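Local coordinates for elongation factor 1-beta (Pyrococcus horikoshii OT-3, PDB 7CSL), which probably promotes the exchange of GDP for GTP on elongation factor 1-alpha, renewing the form that carries aminoacyl-tRNA to the ribosome, at residues E75-E78 and N79-S82. Residues are numbered along the deposited sequence; the frame is centred on the assembly and turned at random.
Sequences EEVE and NVES
The carbonyl oxygen of Val77 takes the amide N-H of Val80 in a weak hydrogen bond, Val80 N to Val77 O 3.3 Å, and this closes a type II beta turn with Glu78 and Asn79 at its corners. Val77 O also lies against the valine side chain that follows, 3.3 Å from Val80 CG2. That methyl sits beside its own backbone N because CG1 takes the position anti to it (chi1 175°), and from there Val80 CG2 meets Val77 CB at 4.0 Å. The other branch reaches back past the turn, Val80 CG1 to Glu75 CA 4.0 Å. Both valines go on to touch Leu24 of helix 21-29, and Val80 rests on Val12 of strand 6-14 as well. At the corner Asn79 has a positive phi of 76°, as the third residue of a type II turn does. Its side chain runs alongside that of Glu78, with Asn79 OD1 3.6 Å from Glu78 CG and the amide and carboxylate planes turned 60° apart. With an alanine here, the amide's contact with Glu78 CG would go, packing on Thr15 and Val19 would probably be lost, and the left-handed backbone would probably be less well tolerated. The extended chain of Glu75 carries Glu75 OE2 to within 3.9 Å of Ser82 CA, where it accepts a hydrogen bond from Ala83 N and so ties the chain leaving helix 67-75 to the start of strand 80-90. Ser82 OG hydrogen-bonds an acidic side chain of a different protein in the assembly. Glu81 and Ser82 both pair through the backbone with Met13, as in a classic beta bulge; the type II turn thus leads into the bulged start of the outermost strand of this chain's sheet, in an alpha+beta domain of ferredoxin-like (beta-alpha-beta-beta-alpha-beta) topology.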
loop_
_atom_site.group_PDB
_atom_site.type_symbol
_atom_site.label_atom_id
_atom_site.label_comp_id
_atom_site.label_asym_id
_atom_site.label_seq_id
_atom_site.Cartn_x
_atom_site.Cartn_y
_atom_site.Cartn_z
ATOM N N GLU C 75 8.702 19.218 -2.662
ATOM C CA GLU C 75 8.696 19.516 -4.091
ATOM C C GLU C 75 8.985 21.005 -4.425
ATOM O O GLU C 75 9.317 21.343 -5.565
ATOM C CB GLU C 75 7.406 19.003 -4.751
ATOM C CG GLU C 75 7.360 17.458 -4.912
ATOM C CD GLU C 75 6.205 16.941 -5.786
ATOM O OE1 GLU C 75 5.313 17.743 -6.108
ATOM O OE2 GLU C 75 6.186 15.735 -6.180
ATOM N N GLU C 76 8.875 21.893 -3.440
ATOM C CA GLU C 76 9.202 23.294 -3.632
ATOM C C GLU C 76 10.713 23.539 -3.513
ATOM O O GLU C 76 11.202 24.559 -3.998
ATOM C CB GLU C 76 8.427 24.174 -2.634
ATOM C CG GLU C 76 6.920 24.245 -2.924
ATOM C CD GLU C 76 6.037 24.607 -1.718
ATOM O OE1 GLU C 76 6.558 24.878 -0.611
ATOM O OE2 GLU C 76 4.791 24.614 -1.878
ATOM N N VAL C 77 11.453 22.620 -2.880
ATOM C CA VAL C 77 12.886 22.843 -2.630
ATOM C C VAL C 77 13.716 22.684 -3.906
ATOM O O VAL C 77 13.408 21.836 -4.767
ATOM C CB VAL C 77 13.423 21.941 -1.499
ATOM C CG1 VAL C 77 14.925 22.092 -1.302
ATOM C CG2 VAL C 77 12.713 22.252 -0.197
ATOM N N GLU C 78 14.755 23.522 -4.015
ATOM C CA GLU C 78 15.631 23.595 -5.194
ATOM C C GLU C 78 16.320 22.244 -5.385
ATOM O O GLU C 78 16.773 21.642 -4.410
ATOM C CB GLU C 78 16.693 24.677 -4.965
ATOM C CG GLU C 78 17.584 25.023 -6.143
ATOM C CD GLU C 78 18.651 26.031 -5.733
ATOM O OE1 GLU C 78 19.851 25.671 -5.694
ATOM O OE2 GLU C 78 18.277 27.175 -5.383
ATOM N N ASN C 79 16.348 21.782 -6.634
ATOM C CA ASN C 79 16.953 20.496 -7.042
ATOM C C ASN C 79 16.156 19.212 -6.722
ATOM O O ASN C 79 16.691 18.114 -6.769
ATOM C CB ASN C 79 18.385 20.370 -6.535
ATOM C CG ASN C 79 19.303 21.430 -7.099
ATOM O OD1 ASN C 79 18.929 22.194 -7.989
ATOM N ND2 ASN C 79 20.527 21.454 -6.604
ATOM N N VAL C 80 14.879 19.370 -6.421
ATOM C CA VAL C 80 13.983 18.278 -6.243
ATOM C C VAL C 80 13.169 18.081 -7.493
ATOM O O VAL C 80 12.377 18.939 -7.844
ATOM C CB VAL C 80 13.014 18.542 -5.099
ATOM C CG1 VAL C 80 11.977 17.433 -4.992
ATOM C CG2 VAL C 80 13.784 18.725 -3.776
ATOM N N GLU C 81 13.278 16.886 -8.086
ATOM C CA GLU C 81 12.418 16.470 -9.194
ATOM C C GLU C 81 11.011 16.006 -8.783
ATOM O O GLU C 81 10.010 16.348 -9.422
ATOM C CB GLU C 81 13.126 15.322 -9.961
ATOM C CG GLU C 81 12.387 14.859 -11.199
ATOM C CD GLU C 81 12.436 15.867 -12.338
ATOM O OE1 GLU C 81 13.076 16.895 -12.170
ATOM O OE2 GLU C 81 11.855 15.617 -13.411
ATOM N N SER C 82 10.949 15.175 -7.752
ATOM C CA SER C 82 9.710 14.611 -7.259
ATOM C C SER C 82 9.868 14.216 -5.781
ATOM O O SER C 82 10.994 13.883 -5.340
ATOM C CB SER C 82 9.348 13.367 -8.052
ATOM O OG SER C 82 10.379 12.387 -7.961
#